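PDB 3LL3: gluconate kinase from Lactobacillus acidophilus, which probably phosphorylates a sugar or sugar acid such as gluconate at the expense of ATP, and can bind D-xylulose. Local coordinates for residues 76-90 and 150-163. Numbering follows the deposited sequence.
Sequences WSSQMHSLIGLGSDD and QAQKWIGIKEYIIF. With XUL (D-xylulose), chain E.
I84 and I155 form a hydrogen-bonded pair in a two-stranded antiparallel ribbon, I84 N reaching I155 O at 2.7 Å and I84 O receiving I155 N. Two residues on, L86 O accepts Q152 N at 2.9 Å and, more weakly, K153 N, so Q152 and K153 together face L86 in a classic beta bulge. The I84 side chain runs from the ribbon to the helix: CB lies 3.8 Å from I155 CG1, CG1 lies 4.0 Å from I155 O, and CD1, with CG1 anti to the carbonyl carbon (chi1 -60°), ends against the first turn, near I157 CA and 3.9 Å from Y160 CB. Beside it, L86 CD1 meets I155 CD1, the two side chains crossing at about a right angle. S82 OG takes the nearly straight hydrogen bond from I157 N (2.9 Å, 168°), engaging an amide of the first helical turn just beyond the N-cap residue G156. S78 OG, which donates a hydrogen bond to Q79 O on a lone pair in the carbonyl plane, also packs against I157 CG2 and K158 CB; replacing the serine by alanine would probably leave Q79 O without that donor and open a small gap beside the helix. The loop between the S78 and S82 contacts lines the D-xylulose pocket: M80 N hydrogen-bonds to O5 and H81 NE2 to O2 of the sugar. Helix 157-166 thus lies against the end of strand 70-78 in the mixed sheet of the FGGY kinase N-terminal domain, of the actin-like ATPase clan, with helix 49-65 touching I157 and Y160, while helix 133-143 packs on L83 and W154 of the ribbon.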
ATOM      1  N   TRP A  76      22.094  15.478 -34.873  1.00 25.31           N
ATOM      2  CA  TRP A  76      22.285  14.658 -33.681  1.00 26.40           C
ATOM      3  C   TRP A  76      21.317  14.977 -32.556  1.00 27.72           C
ATOM      4  O   TRP A  76      21.104  16.142 -32.221  1.00 28.35           O
ATOM      5  CB  TRP A  76      23.738  14.782 -33.190  1.00 25.92           C
ATOM      6  CG  TRP A  76      24.710  14.418 -34.250  1.00 24.07           C
ATOM      7  CD1 TRP A  76      25.237  15.247 -35.200  1.00 26.31           C
ATOM      8  CD2 TRP A  76      25.260  13.121 -34.495  1.00 24.31           C
ATOM      9  NE1 TRP A  76      26.087  14.540 -36.024  1.00 26.59           N
ATOM     10  CE2 TRP A  76      26.123  13.234 -35.604  1.00 25.51           C
ATOM     11  CE3 TRP A  76      25.117  11.873 -33.875  1.00 26.99           C
ATOM     12  CZ2 TRP A  76      26.829  12.148 -36.110  1.00 23.88           C
ATOM     13  CZ3 TRP A  76      25.818  10.796 -34.380  1.00 25.98           C
ATOM     14  CH2 TRP A  76      26.660  10.941 -35.494  1.00 25.33           C
ATOM     15  N   SER A  77      20.709  13.923 -32.012  1.00 27.06           N
ATOM     16  CA  SER A  77      19.974  13.971 -30.761  1.00 26.21           C
ATOM     17  C   SER A  77      20.721  13.022 -29.822  1.00 30.48           C
ATOM     18  O   SER A  77      21.215  11.978 -30.258  1.00 31.97           O
ATOM     19  CB  SER A  77      18.537  13.503 -30.965  1.00 27.79           C
ATOM     20  OG  SER A  77      17.866  13.397 -29.725  1.00 31.35           O
ATOM     21  N   SER A  78      20.862  13.394 -28.555  1.00 28.47           N
ATOM     22  CA  SER A  78      21.727  12.622 -27.667  1.00 28.59           C
ATOM     23  C   SER A  78      21.221  12.563 -26.223  1.00 25.64           C
ATOM     24  O   SER A  78      20.655  13.536 -25.725  1.00 22.08           O
ATOM     25  CB  SER A  78      23.146  13.211 -27.698  1.00 26.89           C
ATOM     26  OG  SER A  78      23.987  12.583 -26.747  1.00 26.71           O
ATOM     27  N   GLN A  79      21.444  11.423 -25.570  1.00 24.28           N
ATOM     28  CA  GLN A  79      21.275  11.304 -24.133  1.00 28.47           C
ATOM     29  C   GLN A  79      22.000  12.465 -23.449  1.00 28.60           C
ATOM     30  O   GLN A  79      22.937  13.026 -24.003  1.00 26.27           O
ATOM     31  CB  GLN A  79      21.893   9.997 -23.645  1.00 29.40           C
ATOM     32  CG  GLN A  79      23.396   9.958 -23.840  1.00 28.50           C
ATOM     33  CD  GLN A  79      24.001   8.590 -23.576  1.00 31.65           C
ATOM     34  OE1 GLN A  79      24.101   7.749 -24.474  1.00 30.42           O
ATOM     35  NE2 GLN A  79      24.450   8.379 -22.349  1.00 29.18           N
HETATM   36  N   MSE A  80      21.552  12.811 -22.253  1.00 27.96           N
HETATM   37  CA  MSE A  80      22.095  13.935 -21.502  1.00 28.35           C
HETATM   38  C   MSE A  80      22.922  13.480 -20.312  1.00 26.62           C
HETATM   39  O   MSE A  80      22.836  12.329 -19.903  1.00 26.25           O
HETATM   40  CB  MSE A  80      20.968  14.822 -21.000  1.00 27.64           C
HETATM   41  CG  MSE A  80      20.115  15.389 -22.103  1.00 31.99           C
HETATM   42 SE   MSE A  80      18.767  16.641 -21.418  1.00 45.09          SE
HETATM   43  CE  MSE A  80      19.971  18.188 -21.105  1.00 27.93           C
ATOM     44  N   HIS A  81      23.737  14.395 -19.791  1.00 25.70           N
ATOM     45  CA  HIS A  81      24.397  14.228 -18.505  1.00 26.47           C
ATOM     46  C   HIS A  81      25.584  13.262 -18.538  1.00 25.96           C
ATOM     47  O   HIS A  81      26.154  12.955 -17.495  1.00 26.14           O
ATOM     48  CB  HIS A  81      23.396  13.769 -17.426  1.00 26.42           C
ATOM     49  CG  HIS A  81      22.097  14.521 -17.429  1.00 29.10           C
ATOM     50  ND1 HIS A  81      22.024  15.897 -17.337  1.00 27.74           N
ATOM     51  CD2 HIS A  81      20.816  14.084 -17.490  1.00 30.47           C
ATOM     52  CE1 HIS A  81      20.757  16.273 -17.368  1.00 29.44           C
ATOM     53  NE2 HIS A  81      20.003  15.193 -17.455  1.00 31.43           N
ATOM     54  N   SER A  82      25.961  12.778 -19.715  1.00 23.70           N
ATOM     55  CA  SER A  82      27.080  11.846 -19.792  1.00 25.91           C
ATOM     56  C   SER A  82      28.402  12.604 -19.628  1.00 27.79           C
ATOM     57  O   SER A  82      28.492  13.789 -19.930  1.00 25.50           O
ATOM     58  CB  SER A  82      27.082  11.053 -21.102  1.00 25.74           C
ATOM     59  OG  SER A  82      27.510  11.850 -22.206  1.00 27.95           O
ATOM     60  N   LEU A  83      29.419  11.903 -19.145  1.00 27.30           N
ATOM     61  CA  LEU A  83      30.693  12.526 -18.842  1.00 27.84           C
ATOM     62  C   LEU A  83      31.831  11.610 -19.259  1.00 27.47           C
ATOM     63  O   LEU A  83      31.858  10.433 -18.905  1.00 26.65           O
ATOM     64  CB  LEU A  83      30.784  12.826 -17.347  1.00 26.67           C
ATOM     65  CG  LEU A  83      32.091  13.492 -16.914  1.00 29.38           C
ATOM     66  CD1 LEU A  83      32.268  14.797 -17.687  1.00 27.42           C
ATOM     67  CD2 LEU A  83      32.101  13.738 -15.410  1.00 27.79           C
ATOM     68  N   ILE A  84      32.766  12.169 -20.018  1.00 28.25           N
ATOM     69  CA  ILE A  84      33.915  11.432 -20.530  1.00 28.54           C
ATOM     70  C   ILE A  84      35.158  12.291 -20.390  1.00 30.05           C
ATOM     71  O   ILE A  84      35.129  13.468 -20.763  1.00 28.55           O
ATOM     72  CB  ILE A  84      33.778  11.182 -22.038  1.00 30.02           C
ATOM     73  CG1 ILE A  84      32.522  10.368 -22.355  1.00 27.52           C
ATOM     74  CG2 ILE A  84      35.048  10.529 -22.599  1.00 27.03           C
ATOM     75  CD1 ILE A  84      32.219  10.310 -23.836  1.00 28.95           C
ATOM     76  N   GLY A  85      36.250  11.703 -19.898  1.00 30.46           N
ATOM     77  CA  GLY A  85      37.517  12.417 -19.786  1.00 30.47           C
ATOM     78  C   GLY A  85      38.534  12.050 -20.868  1.00 32.51           C
ATOM     79  O   GLY A  85      38.765  10.873 -21.145  1.00 33.55           O
ATOM     80  N   LEU A  86      39.139  13.063 -21.481  1.00 30.49           N
ATOM     81  CA  LEU A  86      40.222  12.858 -22.437  1.00 32.65           C
ATOM     82  C   LEU A  86      41.552  13.345 -21.850  1.00 34.40           C
ATOM     83  O   LEU A  86      41.587  14.371 -21.185  1.00 36.08           O
ATOM     84  CB  LEU A  86      39.946  13.635 -23.727  1.00 33.23           C
ATOM     85  CG  LEU A  86      38.665  13.302 -24.504  1.00 35.22           C
ATOM     86  CD1 LEU A  86      38.633  14.125 -25.769  1.00 30.74           C
ATOM     87  CD2 LEU A  86      38.586  11.815 -24.810  1.00 33.53           C
ATOM     88  N   GLY A  87      42.638  12.626 -22.121  1.00 38.46           N
ATOM     89  CA  GLY A  87      43.972  13.073 -21.740  1.00 41.23           C
ATOM     90  C   GLY A  87      44.584  14.055 -22.730  1.00 41.22           C
ATOM     91  O   GLY A  87      43.943  14.471 -23.691  1.00 39.92           O
ATOM     92  N   SER A  88      45.838  14.430 -22.493  1.00 43.03           N
ATOM     93  CA  SER A  88      46.534  15.396 -23.349  1.00 41.63           C
ATOM     94  C   SER A  88      46.763  14.885 -24.775  1.00 45.24           C
ATOM     95  O   SER A  88      46.896  15.683 -25.702  1.00 46.65           O
ATOM     96  CB  SER A  88      47.872  15.801 -22.729  1.00 45.83           C
ATOM     97  OG  SER A  88      48.764  14.700 -22.723  1.00 46.99           O
ATOM     98  N   ASP A  89      46.812  13.566 -24.952  1.00 43.77           N
ATOM     99  CA  ASP A  89      46.873  12.986 -26.297  1.00 46.09           C
ATOM    100  C   ASP A  89      45.462  12.748 -26.866  1.00 47.10           C
ATOM    101  O   ASP A  89      45.288  11.972 -27.812  1.00 47.19           O
ATOM    102  CB  ASP A  89      47.669  11.669 -26.295  1.00 51.15           C
ATOM    103  CG  ASP A  89      49.136  11.849 -26.723  1.00 59.25           C
ATOM    104  OD1 ASP A  89      49.768  12.867 -26.354  1.00 61.60           O
ATOM    105  OD2 ASP A  89      49.665  10.956 -27.428  1.00 61.45           O
ATOM    106  N   ASP A  90      44.459  13.403 -26.277  1.00 45.16           N
ATOM    107  CA  ASP A  90      43.060  13.247 -26.701  1.00 43.49           C
ATOM    108  C   ASP A  90      42.538  11.813 -26.563  1.00 40.49           C
ATOM    109  O   ASP A  90      41.528  11.454 -27.169  1.00 42.54           O
ATOM    110  CB  ASP A  90      42.868  13.724 -28.144  1.00 43.01           C
ATOM    111  CG  ASP A  90      42.962  15.230 -28.280  1.00 45.76           C
ATOM    112  OD1 ASP A  90      42.694  15.930 -27.285  1.00 47.24           O
ATOM    113  OD2 ASP A  90      43.282  15.718 -29.389  1.00 47.60           O
ATOM    114  N   GLN A 150      45.064  14.075 -14.849  1.00 42.10           N
ATOM    115  CA  GLN A 150      45.480  13.996 -16.246  1.00 42.54           C
ATOM    116  C   GLN A 150      44.425  14.420 -17.269  1.00 42.02           C
ATOM    117  O   GLN A 150      44.762  14.645 -18.432  1.00 38.67           O
ATOM    118  CB  GLN A 150      46.076  12.627 -16.598  1.00 44.84           C
ATOM    119  CG  GLN A 150      45.696  11.493 -15.669  1.00 48.51           C
ATOM    120  CD  GLN A 150      46.408  10.207 -16.046  1.00 53.69           C
ATOM    121  OE1 GLN A 150      46.929  10.077 -17.158  1.00 54.20           O
ATOM    122  NE2 GLN A 150      46.435   9.249 -15.124  1.00 53.96           N
ATOM    123  N   ALA A 151      43.167  14.552 -16.841  1.00 39.37           N
ATOM    124  CA  ALA A 151      42.105  15.009 -17.748  1.00 38.37           C
ATOM    125  C   ALA A 151      42.321  16.439 -18.267  1.00 35.87           C
ATOM    126  O   ALA A 151      42.397  17.387 -17.490  1.00 36.06           O
ATOM    127  CB  ALA A 151      40.728  14.886 -17.074  1.00 34.14           C
ATOM    128  N   GLN A 152      42.403  16.586 -19.585  1.00 34.84           N
ATOM    129  CA  GLN A 152      42.537  17.894 -20.218  1.00 35.84           C
ATOM    130  C   GLN A 152      41.218  18.348 -20.854  1.00 35.98           C
ATOM    131  O   GLN A 152      41.051  19.523 -21.200  1.00 33.85           O
ATOM    132  CB  GLN A 152      43.632  17.858 -21.288  1.00 37.91           C
ATOM    133  CG  GLN A 152      45.035  17.576 -20.714  1.00 42.30           C
ATOM    134  CD  GLN A 152      45.434  18.584 -19.655  1.00 44.54           C
ATOM    135  OE1 GLN A 152      45.438  19.793 -19.906  1.00 48.42           O
ATOM    136  NE2 GLN A 152      45.759  18.094 -18.460  1.00 45.72           N
ATOM    137  N   LYS A 153      40.296  17.405 -21.024  1.00 30.94           N
ATOM    138  CA  LYS A 153      38.968  17.711 -21.567  1.00 31.12           C
ATOM    139  C   LYS A 153      37.915  16.885 -20.855  1.00 30.59           C
ATOM    140  O   LYS A 153      38.107  15.692 -20.615  1.00 30.43           O
ATOM    141  CB  LYS A 153      38.899  17.431 -23.073  1.00 30.16           C
ATOM    142  CG  LYS A 153      39.756  18.379 -23.928  1.00 34.23           C
ATOM    143  CD  LYS A 153      39.186  19.785 -23.874  1.00 36.06           C
ATOM    144  CE  LYS A 153      39.710  20.661 -25.002  1.00 36.12           C
ATOM    145  NZ  LYS A 153      41.085  21.099 -24.756  1.00 37.72           N
ATOM    146  N   TRP A 154      36.805  17.528 -20.506  1.00 29.39           N
ATOM    147  CA  TRP A 154      35.663  16.830 -19.950  1.00 27.13           C
ATOM    148  C   TRP A 154      34.490  17.060 -20.886  1.00 28.50           C
ATOM    149  O   TRP A 154      34.084  18.198 -21.115  1.00 27.28           O
ATOM    150  CB  TRP A 154      35.348  17.364 -18.556  1.00 28.85           C
ATOM    151  CG  TRP A 154      36.353  16.949 -17.543  1.00 28.47           C
ATOM    152  CD1 TRP A 154      37.284  17.743 -16.921  1.00 29.35           C
ATOM    153  CD2 TRP A 154      36.553  15.627 -17.047  1.00 27.67           C
ATOM    154  NE1 TRP A 154      38.031  16.991 -16.051  1.00 29.47           N
ATOM    155  CE2 TRP A 154      37.603  15.689 -16.106  1.00 30.11           C
ATOM    156  CE3 TRP A 154      35.937  14.396 -17.295  1.00 27.77           C
ATOM    157  CZ2 TRP A 154      38.051  14.571 -15.416  1.00 28.05           C
ATOM    158  CZ3 TRP A 154      36.378  13.280 -16.608  1.00 27.75           C
ATOM    159  CH2 TRP A 154      37.436  13.377 -15.681  1.00 32.02           C
ATOM    160  N   ILE A 155      33.967  15.980 -21.457  1.00 28.33           N
ATOM    161  CA  ILE A 155      32.982  16.109 -22.522  1.00 27.06           C
ATOM    162  C   ILE A 155      31.867  15.098 -22.353  1.00 28.03           C
ATOM    163  O   ILE A 155      31.912  14.261 -21.457  1.00 27.94           O
ATOM    164  CB  ILE A 155      33.624  15.877 -23.909  1.00 28.68           C
ATOM    165  CG1 ILE A 155      34.156  14.448 -24.007  1.00 26.80           C
ATOM    166  CG2 ILE A 155      34.751  16.897 -24.177  1.00 26.64           C
ATOM    167  CD1 ILE A 155      34.972  14.182 -25.295  1.00 29.68           C
ATOM    168  N   GLY A 156      30.874  15.172 -23.236  1.00 29.38           N
ATOM    169  CA  GLY A 156      29.812  14.181 -23.258  1.00 26.49           C
ATOM    170  C   GLY A 156      29.923  13.348 -24.515  1.00 27.02           C
ATOM    171  O   GLY A 156      30.718  13.659 -25.405  1.00 27.77           O
ATOM    172  N   ILE A 157      29.118  12.295 -24.604  1.00 26.19           N
ATOM    173  CA  ILE A 157      29.173  11.384 -25.744  1.00 25.05           C
ATOM    174  C   ILE A 157      28.874  12.071 -27.081  1.00 25.53           C
ATOM    175  O   ILE A 157      29.437  11.695 -28.114  1.00 25.83           O
ATOM    176  CB  ILE A 157      28.201  10.197 -25.562  1.00 24.27           C
ATOM    177  CG1 ILE A 157      28.391   9.187 -26.695  1.00 24.47           C
ATOM    178  CG2 ILE A 157      26.752  10.696 -25.532  1.00 25.26           C
ATOM    179  CD1 ILE A 157      29.699   8.417 -26.610  1.00 27.55           C
ATOM    180  N   LYS A 158      27.972  13.048 -27.102  1.00 24.76           N
ATOM    181  CA  LYS A 158      27.743  13.719 -28.375  1.00 26.54           C
ATOM    182  C   LYS A 158      29.014  14.457 -28.840  1.00 25.79           C
ATOM    183  O   LYS A 158      29.383  14.367 -30.008  1.00 26.24           O
ATOM    184  CB  LYS A 158      26.511  14.634 -28.382  1.00 24.40           C
ATOM    185  CG  LYS A 158      26.343  15.396 -29.719  1.00 23.54           C
ATOM    186  CD  LYS A 158      24.911  15.960 -29.918  1.00 26.09           C
ATOM    187  CE  LYS A 158      24.665  17.227 -29.085  1.00 24.51           C
ATOM    188  NZ  LYS A 158      25.308  18.437 -29.711  1.00 25.75           N
ATOM    189  N   GLU A 159      29.673  15.169 -27.926  1.00 27.09           N
ATOM    190  CA  GLU A 159      30.937  15.853 -28.222  1.00 26.56           C
ATOM    191  C   GLU A 159      32.002  14.858 -28.694  1.00 25.43           C
ATOM    192  O   GLU A 159      32.720  15.111 -29.653  1.00 25.08           O
ATOM    193  CB  GLU A 159      31.460  16.599 -26.989  1.00 26.77           C
ATOM    194  CG  GLU A 159      30.617  17.787 -26.564  1.00 28.19           C
ATOM    195  CD  GLU A 159      29.305  17.336 -25.973  1.00 30.64           C
ATOM    196  OE1 GLU A 159      29.355  16.481 -25.054  1.00 29.74           O
ATOM    197  OE2 GLU A 159      28.235  17.805 -26.448  1.00 28.96           O
ATOM    198  N   TYR A 160      32.088  13.728 -28.007  1.00 24.64           N
ATOM    199  CA  TYR A 160      33.030  12.688 -28.366  1.00 27.67           C
ATOM    200  C   TYR A 160      32.865  12.259 -29.814  1.00 28.02           C
ATOM    201  O   TYR A 160      33.839  12.256 -30.581  1.00 28.59           O
ATOM    202  CB  TYR A 160      32.870  11.464 -27.462  1.00 26.37           C
ATOM    203  CG  TYR A 160      33.821  10.352 -27.872  1.00 31.40           C
ATOM    204  CD1 TYR A 160      35.184  10.476 -27.673  1.00 31.45           C
ATOM    205  CD2 TYR A 160      33.353   9.192 -28.480  1.00 33.82           C
ATOM    206  CE1 TYR A 160      36.060   9.477 -28.062  1.00 34.25           C
ATOM    207  CE2 TYR A 160      34.224   8.181 -28.868  1.00 33.32           C
ATOM    208  CZ  TYR A 160      35.574   8.330 -28.656  1.00 35.41           C
ATOM    209  OH  TYR A 160      36.438   7.321 -29.041  1.00 37.61           O
ATOM    210  N   ILE A 161      31.626  11.880 -30.172  1.00 27.28           N
ATOM    211  CA  ILE A 161      31.312  11.444 -31.525  1.00 25.55           C
ATOM    212  C   ILE A 161      31.703  12.508 -32.531  1.00 27.47           C
ATOM    213  O   ILE A 161      32.429  12.232 -33.489  1.00 27.94           O
ATOM    214  CB  ILE A 161      29.814  11.090 -31.693  1.00 25.12           C
ATOM    215  CG1 ILE A 161      29.464   9.880 -30.826  1.00 24.16           C
ATOM    216  CG2 ILE A 161      29.495  10.806 -33.147  1.00 24.36           C
ATOM    217  CD1 ILE A 161      27.968   9.715 -30.543  1.00 26.22           C
ATOM    218  N   ILE A 162      31.231  13.726 -32.324  1.00 24.78           N
ATOM    219  CA  ILE A 162      31.533  14.777 -33.276  1.00 27.13           C
ATOM    220  C   ILE A 162      33.044  15.040 -33.350  1.00 29.50           C
ATOM    221  O   ILE A 162      33.569  15.404 -34.398  1.00 29.55           O
ATOM    222  CB  ILE A 162      30.740  16.039 -32.956  1.00 26.74           C
ATOM    223  CG1 ILE A 162      29.251  15.749 -33.218  1.00 26.32           C
ATOM    224  CG2 ILE A 162      31.228  17.223 -33.798  1.00 25.25           C
ATOM    225  CD1 ILE A 162      28.314  16.830 -32.781  1.00 25.40           C
ATOM    226  N   PHE A 163      33.736  14.826 -32.240  1.00 28.96           N
ATOM    227  CA  PHE A 163      35.171  15.064 -32.209  1.00 29.88           C
ATOM    228  C   PHE A 163      35.865  14.027 -33.078  1.00 32.10           C
ATOM    229  O   PHE A 163      36.760  14.354 -33.860  1.00 32.02           O
ATOM    230  CB  PHE A 163      35.702  15.000 -30.782  1.00 30.27           C
ATOM    231  CG  PHE A 163      37.197  15.103 -30.688  1.00 32.95           C
ATOM    232  CD1 PHE A 163      37.856  16.228 -31.154  1.00 32.26           C
ATOM    233  CD2 PHE A 163      37.942  14.075 -30.127  1.00 35.40           C
ATOM    234  CE1 PHE A 163      39.244  16.333 -31.065  1.00 38.14           C
ATOM    235  CE2 PHE A 163      39.342  14.174 -30.029  1.00 37.14           C
ATOM    236  CZ  PHE A 163      39.984  15.301 -30.501  1.00 38.75           C
TER
HETATM  237  C1  XUL E7778      16.384  14.708 -19.433  1.00 44.45           C
HETATM  238  C2  XUL E7778      17.050  14.075 -18.199  1.00 45.19           C
HETATM  239  C3  XUL E7778      17.491  12.585 -18.225  1.00 44.11           C
HETATM  240  C4  XUL E7778      17.532  11.922 -19.616  1.00 43.41           C
HETATM  241  C5  XUL E7778      18.689  12.415 -20.506  1.00 40.47           C
HETATM  242  O1  XUL E7778      15.053  15.054 -19.134  1.00 47.29           O
HETATM  243  O2  XUL E7778      17.179  14.735 -17.196  1.00 41.71           O
HETATM  244  O3  XUL E7778      16.598  11.823 -17.450  1.00 41.02           O
HETATM  245  O4  XUL E7778      17.673  10.534 -19.416  1.00 46.77           O
HETATM  246  O5  XUL E7778      19.018  11.464 -21.489  1.00 35.38           O
HETATM  247  O   HOH W   1      46.833  13.368 -20.195  1.00 45.09           O